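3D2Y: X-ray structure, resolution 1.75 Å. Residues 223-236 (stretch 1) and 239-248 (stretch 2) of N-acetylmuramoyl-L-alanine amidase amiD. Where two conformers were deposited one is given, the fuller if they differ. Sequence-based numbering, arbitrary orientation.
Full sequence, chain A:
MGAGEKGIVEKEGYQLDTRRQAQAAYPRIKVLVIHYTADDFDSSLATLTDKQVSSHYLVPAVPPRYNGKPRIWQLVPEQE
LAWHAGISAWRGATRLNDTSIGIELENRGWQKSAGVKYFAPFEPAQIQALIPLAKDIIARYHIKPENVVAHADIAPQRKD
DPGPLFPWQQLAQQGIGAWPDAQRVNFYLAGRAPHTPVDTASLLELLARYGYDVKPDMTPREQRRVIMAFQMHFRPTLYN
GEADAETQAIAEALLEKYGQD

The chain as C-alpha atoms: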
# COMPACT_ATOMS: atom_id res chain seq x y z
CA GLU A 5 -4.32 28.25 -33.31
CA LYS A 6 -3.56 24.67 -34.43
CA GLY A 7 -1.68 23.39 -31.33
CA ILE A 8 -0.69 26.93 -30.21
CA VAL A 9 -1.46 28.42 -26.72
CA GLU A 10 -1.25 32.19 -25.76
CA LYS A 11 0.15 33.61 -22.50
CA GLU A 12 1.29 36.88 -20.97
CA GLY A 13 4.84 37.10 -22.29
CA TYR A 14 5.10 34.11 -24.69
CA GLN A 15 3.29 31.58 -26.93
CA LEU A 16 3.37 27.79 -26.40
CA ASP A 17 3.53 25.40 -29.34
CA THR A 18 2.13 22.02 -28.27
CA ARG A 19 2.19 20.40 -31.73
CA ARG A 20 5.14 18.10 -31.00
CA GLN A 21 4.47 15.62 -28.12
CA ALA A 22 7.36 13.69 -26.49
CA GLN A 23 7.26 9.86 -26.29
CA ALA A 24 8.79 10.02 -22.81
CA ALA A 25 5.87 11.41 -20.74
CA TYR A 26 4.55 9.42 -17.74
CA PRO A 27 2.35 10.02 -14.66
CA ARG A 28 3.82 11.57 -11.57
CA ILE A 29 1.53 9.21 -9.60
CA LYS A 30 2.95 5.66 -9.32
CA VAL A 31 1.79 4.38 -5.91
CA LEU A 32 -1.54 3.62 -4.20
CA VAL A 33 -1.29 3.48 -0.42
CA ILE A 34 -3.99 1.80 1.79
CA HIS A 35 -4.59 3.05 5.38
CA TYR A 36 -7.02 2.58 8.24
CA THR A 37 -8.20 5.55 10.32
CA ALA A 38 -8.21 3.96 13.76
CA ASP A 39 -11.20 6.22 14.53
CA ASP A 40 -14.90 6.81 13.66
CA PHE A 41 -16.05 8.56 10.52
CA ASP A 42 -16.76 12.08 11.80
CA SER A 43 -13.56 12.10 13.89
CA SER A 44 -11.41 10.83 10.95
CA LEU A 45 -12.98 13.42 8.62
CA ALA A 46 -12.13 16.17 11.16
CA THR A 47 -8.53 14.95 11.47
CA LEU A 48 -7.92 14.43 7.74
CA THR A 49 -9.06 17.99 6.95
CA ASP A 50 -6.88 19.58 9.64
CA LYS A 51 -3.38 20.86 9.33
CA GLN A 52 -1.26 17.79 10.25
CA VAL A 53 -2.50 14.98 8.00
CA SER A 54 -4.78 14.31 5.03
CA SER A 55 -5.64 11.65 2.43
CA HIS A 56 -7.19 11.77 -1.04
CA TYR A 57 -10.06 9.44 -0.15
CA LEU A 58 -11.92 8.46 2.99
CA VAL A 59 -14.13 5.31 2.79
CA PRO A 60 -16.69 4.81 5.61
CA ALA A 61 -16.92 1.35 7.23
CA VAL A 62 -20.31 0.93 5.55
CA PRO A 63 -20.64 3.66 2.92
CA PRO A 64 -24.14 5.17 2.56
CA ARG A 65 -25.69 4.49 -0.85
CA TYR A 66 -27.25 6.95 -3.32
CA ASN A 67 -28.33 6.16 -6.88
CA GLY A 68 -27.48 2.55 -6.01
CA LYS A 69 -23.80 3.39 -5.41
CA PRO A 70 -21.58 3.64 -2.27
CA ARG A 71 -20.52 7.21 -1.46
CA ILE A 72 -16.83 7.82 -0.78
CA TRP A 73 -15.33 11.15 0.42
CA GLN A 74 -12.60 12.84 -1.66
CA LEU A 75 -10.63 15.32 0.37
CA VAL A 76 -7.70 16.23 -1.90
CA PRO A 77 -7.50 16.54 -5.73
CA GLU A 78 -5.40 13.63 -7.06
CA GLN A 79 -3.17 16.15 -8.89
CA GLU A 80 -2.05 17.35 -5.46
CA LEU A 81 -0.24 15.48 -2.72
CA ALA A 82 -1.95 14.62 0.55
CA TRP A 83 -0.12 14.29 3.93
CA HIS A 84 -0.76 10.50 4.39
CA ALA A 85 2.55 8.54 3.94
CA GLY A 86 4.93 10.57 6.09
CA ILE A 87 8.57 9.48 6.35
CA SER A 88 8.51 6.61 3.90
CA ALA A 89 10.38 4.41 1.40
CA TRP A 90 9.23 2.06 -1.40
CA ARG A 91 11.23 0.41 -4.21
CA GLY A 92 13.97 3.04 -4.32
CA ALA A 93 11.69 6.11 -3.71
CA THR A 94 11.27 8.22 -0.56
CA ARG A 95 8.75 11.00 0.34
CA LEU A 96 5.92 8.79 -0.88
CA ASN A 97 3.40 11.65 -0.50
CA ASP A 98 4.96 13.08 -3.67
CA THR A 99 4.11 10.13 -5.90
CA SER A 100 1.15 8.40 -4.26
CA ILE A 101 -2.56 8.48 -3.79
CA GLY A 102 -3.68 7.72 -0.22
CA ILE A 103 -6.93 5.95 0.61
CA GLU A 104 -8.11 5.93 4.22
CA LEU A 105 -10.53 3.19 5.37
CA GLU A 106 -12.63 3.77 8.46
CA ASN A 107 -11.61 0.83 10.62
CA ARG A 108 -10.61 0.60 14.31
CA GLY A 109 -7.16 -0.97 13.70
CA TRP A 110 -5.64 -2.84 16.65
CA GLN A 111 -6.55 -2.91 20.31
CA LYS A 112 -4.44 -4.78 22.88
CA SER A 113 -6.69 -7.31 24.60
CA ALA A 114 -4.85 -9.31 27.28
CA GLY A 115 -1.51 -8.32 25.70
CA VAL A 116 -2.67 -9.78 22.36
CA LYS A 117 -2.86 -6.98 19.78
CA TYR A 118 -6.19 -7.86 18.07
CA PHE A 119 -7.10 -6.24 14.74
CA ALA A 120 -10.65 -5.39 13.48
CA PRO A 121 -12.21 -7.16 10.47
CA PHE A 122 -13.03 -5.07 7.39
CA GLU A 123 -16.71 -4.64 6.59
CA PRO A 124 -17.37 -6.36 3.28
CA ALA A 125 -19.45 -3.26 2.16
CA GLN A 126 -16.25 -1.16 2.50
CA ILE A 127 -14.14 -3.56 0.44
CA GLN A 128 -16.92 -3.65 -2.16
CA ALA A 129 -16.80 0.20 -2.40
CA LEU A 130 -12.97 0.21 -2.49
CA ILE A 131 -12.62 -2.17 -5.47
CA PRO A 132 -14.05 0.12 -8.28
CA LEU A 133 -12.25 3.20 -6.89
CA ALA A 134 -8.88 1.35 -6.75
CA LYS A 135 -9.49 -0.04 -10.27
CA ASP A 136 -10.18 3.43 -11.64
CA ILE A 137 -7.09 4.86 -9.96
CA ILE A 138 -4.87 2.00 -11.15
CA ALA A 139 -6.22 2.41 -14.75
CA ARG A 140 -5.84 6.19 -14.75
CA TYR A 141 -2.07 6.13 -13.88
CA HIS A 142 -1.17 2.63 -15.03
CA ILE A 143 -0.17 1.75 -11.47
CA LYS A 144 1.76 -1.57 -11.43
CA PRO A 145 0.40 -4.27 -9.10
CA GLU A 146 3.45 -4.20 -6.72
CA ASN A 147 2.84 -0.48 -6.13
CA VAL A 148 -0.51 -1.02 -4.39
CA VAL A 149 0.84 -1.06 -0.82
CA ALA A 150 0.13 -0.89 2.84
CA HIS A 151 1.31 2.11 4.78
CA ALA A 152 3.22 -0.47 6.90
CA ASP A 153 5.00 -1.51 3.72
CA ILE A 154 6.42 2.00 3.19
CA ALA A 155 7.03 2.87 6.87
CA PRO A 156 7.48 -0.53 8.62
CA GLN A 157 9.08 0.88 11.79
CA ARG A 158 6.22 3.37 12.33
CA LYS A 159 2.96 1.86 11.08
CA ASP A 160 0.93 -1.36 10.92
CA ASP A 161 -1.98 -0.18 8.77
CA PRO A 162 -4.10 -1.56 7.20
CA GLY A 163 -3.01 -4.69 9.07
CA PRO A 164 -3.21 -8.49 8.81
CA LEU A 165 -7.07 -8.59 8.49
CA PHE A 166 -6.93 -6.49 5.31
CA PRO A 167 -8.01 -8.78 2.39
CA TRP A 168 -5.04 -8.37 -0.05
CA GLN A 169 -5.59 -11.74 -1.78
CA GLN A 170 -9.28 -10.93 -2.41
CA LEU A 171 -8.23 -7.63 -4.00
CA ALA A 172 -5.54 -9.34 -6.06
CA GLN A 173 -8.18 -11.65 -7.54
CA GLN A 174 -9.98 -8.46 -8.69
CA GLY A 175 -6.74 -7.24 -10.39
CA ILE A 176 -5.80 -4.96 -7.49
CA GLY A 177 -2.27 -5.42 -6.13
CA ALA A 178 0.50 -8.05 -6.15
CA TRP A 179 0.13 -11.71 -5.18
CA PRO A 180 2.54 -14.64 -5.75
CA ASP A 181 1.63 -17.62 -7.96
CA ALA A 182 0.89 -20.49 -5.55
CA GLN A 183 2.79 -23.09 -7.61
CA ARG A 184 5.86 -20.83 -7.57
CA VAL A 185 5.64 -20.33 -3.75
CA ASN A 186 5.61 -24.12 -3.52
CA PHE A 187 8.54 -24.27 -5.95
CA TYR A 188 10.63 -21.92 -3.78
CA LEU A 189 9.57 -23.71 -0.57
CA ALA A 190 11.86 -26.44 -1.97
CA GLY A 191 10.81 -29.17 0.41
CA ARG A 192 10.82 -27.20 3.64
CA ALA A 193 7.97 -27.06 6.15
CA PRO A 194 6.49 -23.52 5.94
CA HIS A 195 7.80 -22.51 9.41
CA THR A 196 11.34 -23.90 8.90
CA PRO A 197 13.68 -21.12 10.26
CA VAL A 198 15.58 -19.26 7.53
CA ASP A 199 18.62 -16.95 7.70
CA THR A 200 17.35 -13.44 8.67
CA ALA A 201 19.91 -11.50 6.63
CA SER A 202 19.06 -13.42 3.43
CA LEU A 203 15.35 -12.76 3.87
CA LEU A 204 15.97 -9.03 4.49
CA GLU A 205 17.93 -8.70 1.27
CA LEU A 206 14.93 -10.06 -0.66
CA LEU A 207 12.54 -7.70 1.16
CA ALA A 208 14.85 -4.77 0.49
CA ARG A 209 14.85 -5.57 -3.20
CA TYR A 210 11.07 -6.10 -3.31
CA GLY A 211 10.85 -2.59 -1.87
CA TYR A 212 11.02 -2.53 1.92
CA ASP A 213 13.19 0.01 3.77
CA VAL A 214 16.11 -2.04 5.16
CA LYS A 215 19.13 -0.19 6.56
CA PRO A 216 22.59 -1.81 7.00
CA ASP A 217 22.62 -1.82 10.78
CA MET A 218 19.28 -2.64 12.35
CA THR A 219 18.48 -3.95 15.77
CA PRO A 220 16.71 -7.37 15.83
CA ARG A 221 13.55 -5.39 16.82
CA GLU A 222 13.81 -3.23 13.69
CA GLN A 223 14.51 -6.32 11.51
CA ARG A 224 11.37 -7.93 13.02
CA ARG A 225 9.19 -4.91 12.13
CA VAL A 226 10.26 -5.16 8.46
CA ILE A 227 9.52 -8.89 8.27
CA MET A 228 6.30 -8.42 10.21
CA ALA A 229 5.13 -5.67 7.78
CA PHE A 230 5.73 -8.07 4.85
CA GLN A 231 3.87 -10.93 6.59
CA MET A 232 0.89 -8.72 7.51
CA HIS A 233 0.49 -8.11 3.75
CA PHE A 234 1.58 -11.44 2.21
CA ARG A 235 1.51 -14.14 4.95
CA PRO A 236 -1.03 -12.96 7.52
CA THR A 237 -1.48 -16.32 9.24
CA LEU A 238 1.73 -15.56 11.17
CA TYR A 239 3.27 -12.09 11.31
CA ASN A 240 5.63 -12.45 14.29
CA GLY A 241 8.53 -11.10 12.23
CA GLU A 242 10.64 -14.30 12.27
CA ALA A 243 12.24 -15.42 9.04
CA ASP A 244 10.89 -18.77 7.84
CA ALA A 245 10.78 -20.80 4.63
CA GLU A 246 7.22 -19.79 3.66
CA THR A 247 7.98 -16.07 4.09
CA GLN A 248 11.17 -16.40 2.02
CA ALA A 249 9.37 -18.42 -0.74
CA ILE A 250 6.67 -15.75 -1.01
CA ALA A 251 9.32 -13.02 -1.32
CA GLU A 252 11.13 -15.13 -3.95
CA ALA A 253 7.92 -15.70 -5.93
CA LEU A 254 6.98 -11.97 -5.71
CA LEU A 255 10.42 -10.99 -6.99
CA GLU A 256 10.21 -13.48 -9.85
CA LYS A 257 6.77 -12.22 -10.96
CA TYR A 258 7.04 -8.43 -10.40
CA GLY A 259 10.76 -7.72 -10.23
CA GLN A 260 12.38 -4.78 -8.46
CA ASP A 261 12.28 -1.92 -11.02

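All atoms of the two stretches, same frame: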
# COMPACT_ATOMS: atom_id res chain seq x y z
N GLN A 223 14.49 -5.30 12.57
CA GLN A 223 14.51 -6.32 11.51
C GLN A 223 13.20 -7.09 11.56
O GLN A 223 12.65 -7.44 10.52
CB GLN A 223 15.71 -7.28 11.68
CG GLN A 223 17.10 -6.67 11.39
CD GLN A 223 18.27 -7.62 11.70
OE1 GLN A 223 18.09 -8.83 11.82
NE2 GLN A 223 19.47 -7.07 11.83
N ARG A 224 12.69 -7.32 12.78
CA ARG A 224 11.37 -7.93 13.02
C ARG A 224 10.21 -7.08 12.45
O ARG A 224 9.30 -7.62 11.84
CB ARG A 224 11.13 -8.23 14.51
CG ARG A 224 11.79 -9.49 15.02
CD ARG A 224 11.19 -9.97 16.35
NE ARG A 224 11.37 -9.02 17.44
CZ ARG A 224 12.48 -8.89 18.17
NH1 ARG A 224 13.55 -9.65 17.95
NH2 ARG A 224 12.52 -7.99 19.14
N ARG A 225 10.24 -5.76 12.66
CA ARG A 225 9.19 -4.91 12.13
C ARG A 225 9.13 -4.99 10.60
O ARG A 225 8.04 -5.02 10.03
CB ARG A 225 9.35 -3.47 12.64
CG ARG A 225 8.99 -3.27 14.13
CD ARG A 225 7.67 -2.48 14.38
NE ARG A 225 6.77 -2.43 13.22
CZ ARG A 225 5.68 -1.66 13.08
NH1 ARG A 225 5.28 -0.82 14.04
NH2 ARG A 225 4.99 -1.73 11.94
N VAL A 226 10.28 -5.07 9.94
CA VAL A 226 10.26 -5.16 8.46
C VAL A 226 9.58 -6.48 8.04
O VAL A 226 8.72 -6.50 7.17
CB VAL A 226 11.65 -5.01 7.85
CG1 VAL A 226 11.61 -5.23 6.34
CG2 VAL A 226 12.20 -3.63 8.15
N ILE A 227 9.95 -7.58 8.71
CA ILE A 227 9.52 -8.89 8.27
C ILE A 227 8.04 -9.01 8.60
O ILE A 227 7.24 -9.52 7.81
CB ILE A 227 10.35 -10.01 8.93
CG1 ILE A 227 11.78 -10.07 8.32
CG2 ILE A 227 9.69 -11.35 8.69
CD1 ILE A 227 12.89 -10.81 9.16
N MET A 228 7.68 -8.47 9.76
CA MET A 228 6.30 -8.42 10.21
C MET A 228 5.40 -7.65 9.21
O MET A 228 4.31 -8.13 8.85
CB MET A 228 6.25 -7.78 11.60
CG MET A 228 4.90 -7.73 12.26
SD MET A 228 4.95 -6.84 13.85
CE MET A 228 6.61 -7.15 14.49
N ALA A 229 5.85 -6.46 8.79
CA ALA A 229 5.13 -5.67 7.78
C ALA A 229 4.83 -6.51 6.49
O ALA A 229 3.71 -6.49 5.96
CB ALA A 229 5.91 -4.40 7.45
N PHE A 230 5.83 -7.26 6.05
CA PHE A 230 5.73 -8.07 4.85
C PHE A 230 4.69 -9.21 5.05
O PHE A 230 3.84 -9.49 4.17
CB PHE A 230 7.12 -8.64 4.50
CG PHE A 230 7.12 -9.58 3.34
CD1 PHE A 230 6.91 -9.11 2.05
CD2 PHE A 230 7.36 -10.97 3.54
CE1 PHE A 230 6.91 -10.00 0.96
CE2 PHE A 230 7.35 -11.87 2.46
CZ PHE A 230 7.12 -11.37 1.17
N GLN A 231 4.76 -9.81 6.24
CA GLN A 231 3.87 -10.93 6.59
C GLN A 231 2.44 -10.46 6.75
O GLN A 231 1.50 -11.16 6.32
CB GLN A 231 4.35 -11.66 7.85
CG GLN A 231 5.70 -12.40 7.64
CD GLN A 231 6.34 -12.86 8.94
OE1 GLN A 231 6.21 -12.22 9.98
NE2 GLN A 231 7.10 -13.95 8.88
N MET A 232 2.24 -9.31 7.39
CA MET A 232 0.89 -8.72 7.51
C MET A 232 0.22 -8.56 6.16
O MET A 232 -0.99 -8.75 6.06
CB MET A 232 0.88 -7.39 8.27
CG MET A 232 1.15 -7.52 9.75
SD MET A 232 0.84 -5.97 10.61
CE MET A 232 2.23 -4.97 10.15
N HIS A 233 1.01 -8.28 5.12
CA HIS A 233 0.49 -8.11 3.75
C HIS A 233 0.37 -9.49 3.03
O HIS A 233 -0.66 -9.79 2.41
CB HIS A 233 1.42 -7.12 3.01
CG HIS A 233 0.93 -6.67 1.66
ND1 HIS A 233 1.27 -5.44 1.12
CD2 HIS A 233 0.18 -7.30 0.72
CE1 HIS A 233 0.74 -5.33 -0.09
NE2 HIS A 233 0.09 -6.45 -0.35
N PHE A 234 1.41 -10.32 3.12
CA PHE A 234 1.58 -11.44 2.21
C PHE A 234 1.56 -12.81 2.88
O PHE A 234 1.49 -13.82 2.18
CB PHE A 234 2.86 -11.30 1.37
CG PHE A 234 2.85 -10.14 0.42
CD1 PHE A 234 2.15 -10.23 -0.78
CD2 PHE A 234 3.58 -8.98 0.71
CE1 PHE A 234 2.14 -9.19 -1.68
CE2 PHE A 234 3.56 -7.90 -0.21
CZ PHE A 234 2.85 -8.03 -1.42
N ARG A 235 1.57 -12.86 4.22
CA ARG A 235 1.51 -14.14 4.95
C ARG A 235 0.87 -13.89 6.32
O ARG A 235 1.51 -14.04 7.36
CB ARG A 235 2.90 -14.79 5.09
CG ARG A 235 2.89 -16.34 5.19
CD ARG A 235 2.49 -16.88 6.57
NE ARG A 235 3.41 -16.39 7.60
CZ ARG A 235 4.53 -17.01 7.97
NH1 ARG A 235 5.30 -16.47 8.91
NH2 ARG A 235 4.88 -18.17 7.43
N PRO A 236 -0.38 -13.44 6.31
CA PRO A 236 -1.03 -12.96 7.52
C PRO A 236 -1.41 -13.99 8.56
O PRO A 236 -1.80 -13.63 9.65
CB PRO A 236 -2.26 -12.25 7.00
CG PRO A 236 -2.53 -12.84 5.68
CD PRO A 236 -1.23 -13.26 5.12
N TYR A 239 2.59 -13.36 11.58
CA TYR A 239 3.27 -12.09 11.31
C TYR A 239 4.10 -11.69 12.53
O TYR A 239 4.13 -10.53 12.93
CB TYR A 239 2.26 -10.99 10.91
CG TYR A 239 1.04 -10.82 11.80
CD1 TYR A 239 1.06 -9.96 12.90
CD2 TYR A 239 -0.15 -11.54 11.55
CE1 TYR A 239 -0.08 -9.81 13.74
CE2 TYR A 239 -1.30 -11.39 12.39
CZ TYR A 239 -1.25 -10.52 13.46
OH TYR A 239 -2.36 -10.40 14.27
N ASN A 240 4.75 -12.68 13.14
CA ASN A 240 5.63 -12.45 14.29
C ASN A 240 7.01 -11.88 13.95
O ASN A 240 7.77 -11.53 14.85
CB ASN A 240 5.76 -13.72 15.17
CG ASN A 240 6.53 -14.84 14.50
OD1 ASN A 240 6.85 -14.77 13.29
ND2 ASN A 240 6.88 -15.87 15.28
N GLY A 241 7.33 -11.79 12.66
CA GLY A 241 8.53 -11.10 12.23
C GLY A 241 9.78 -11.95 12.24
O GLY A 241 10.88 -11.41 12.18
N GLU A 242 9.58 -13.27 12.37
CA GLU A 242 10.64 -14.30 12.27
C GLU A 242 10.76 -14.89 10.86
O GLU A 242 9.77 -15.28 10.22
CB GLU A 242 10.37 -15.43 13.28
CG GLU A 242 10.37 -14.96 14.74
CD GLU A 242 11.73 -14.48 15.24
OE1 GLU A 242 11.76 -13.79 16.28
OE2 GLU A 242 12.78 -14.80 14.63
N ALA A 243 11.98 -14.96 10.38
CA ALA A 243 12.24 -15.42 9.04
C ALA A 243 12.01 -16.92 8.95
O ALA A 243 12.66 -17.69 9.68
CB ALA A 243 13.66 -15.08 8.64
N ASP A 244 11.09 -17.33 8.08
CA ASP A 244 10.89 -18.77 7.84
C ASP A 244 10.82 -19.06 6.34
O ASP A 244 10.92 -18.15 5.52
CB ASP A 244 9.66 -19.33 8.61
CG ASP A 244 8.33 -18.67 8.22
OD1 ASP A 244 8.22 -17.97 7.20
OD2 ASP A 244 7.33 -18.90 8.97
N ALA A 245 10.66 -20.33 6.01
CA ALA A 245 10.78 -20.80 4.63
C ALA A 245 9.61 -20.30 3.78
O ALA A 245 9.80 -19.95 2.62
CB ALA A 245 10.87 -22.31 4.57
N GLU A 246 8.42 -20.26 4.37
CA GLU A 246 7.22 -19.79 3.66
C GLU A 246 7.33 -18.30 3.29
O GLU A 246 7.08 -17.89 2.12
CB GLU A 246 5.95 -20.04 4.48
CG GLU A 246 4.69 -19.52 3.78
CD GLU A 246 3.41 -19.85 4.53
OE1 GLU A 246 2.35 -19.92 3.89
OE2 GLU A 246 3.48 -20.06 5.76
N THR A 247 7.72 -17.49 4.29
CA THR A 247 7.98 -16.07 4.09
C THR A 247 9.02 -15.80 2.97
O THR A 247 8.76 -14.98 2.06
CB THR A 247 8.42 -15.36 5.41
OG1 THR A 247 7.44 -15.57 6.42
CG2 THR A 247 8.52 -13.88 5.21
N GLN A 248 10.16 -16.48 3.05
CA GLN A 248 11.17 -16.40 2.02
C GLN A 248 10.63 -16.81 0.63
O GLN A 248 10.90 -16.12 -0.35
CB GLN A 248 12.37 -17.28 2.39
CG GLN A 248 13.43 -17.29 1.31
CD GLN A 248 14.60 -18.21 1.59
OE1 GLN A 248 14.43 -19.36 2.02
NE2 GLN A 248 15.81 -17.71 1.31
O HOH W 1 7.40 -16.41 11.23

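A loop can be held against a helix when a buried polar side chain takes up its backbone groups; residues 239-248 of the amidase AmiD, a loop leading into a helix at 245, illustrate the principle. They run along the helix 223-234 and the turn after it, burying 805 Å² between them.

Tyr-239 begins the contact. Its CB lies 3.8 Å from Met-232 CG, and the sulfur of Met-232 approaches the ring obliquely, 5.2 Å from SD to the ring centroid; Pro-236 O meets the ring edge. Asn-240 turns its CB away from the helix, and its OD1 accepts from Glu-242 N (3.2 Å), a bond within the loop itself.

At Gly-241 the backbones come closest, CA to CA of Met-228 being 4.0 Å. Its phi is positive, and a CB here would stand 2.6 Å from Arg-224 O, so the absence of a side chain permits the approach. Gly-241 N donates to Gln-231 OE1 (2.9 Å). The amide of Gln-231 uses its other end as well: NE2 donates to Glu-242 O (3.3 Å) and, almost linearly, to Thr-247 OG1 (3.0 Å). One side chain thus ties together three points of the loop and the following helix. Water 1 lies 2.7 Å from Asn-240 OD1 and 2.8 Å from Glu-242 O (each from the water O), and accepts a weak bond from Arg-235 NH1 at 3.1 Å, so it links the loop to the turn after the helix.

Ala-243 contributes a modest apolar contact, its CB 4.4 Å from Ile-227 CD1. Asp-244 then caps the helix that follows, OD1 accepting from Thr-247 N (3.0 Å), while its OD2 forms a salt bridge with Arg-235 NH2 (3.0 Å). Glu-246 OE2 engages the same NH2 at 2.9 Å, so two carboxylates meet the guanidinium edge. Thr-247 lies over one guanidinium face through OG1, and its CG2 packs 3.6 Å from Phe-230 CD2.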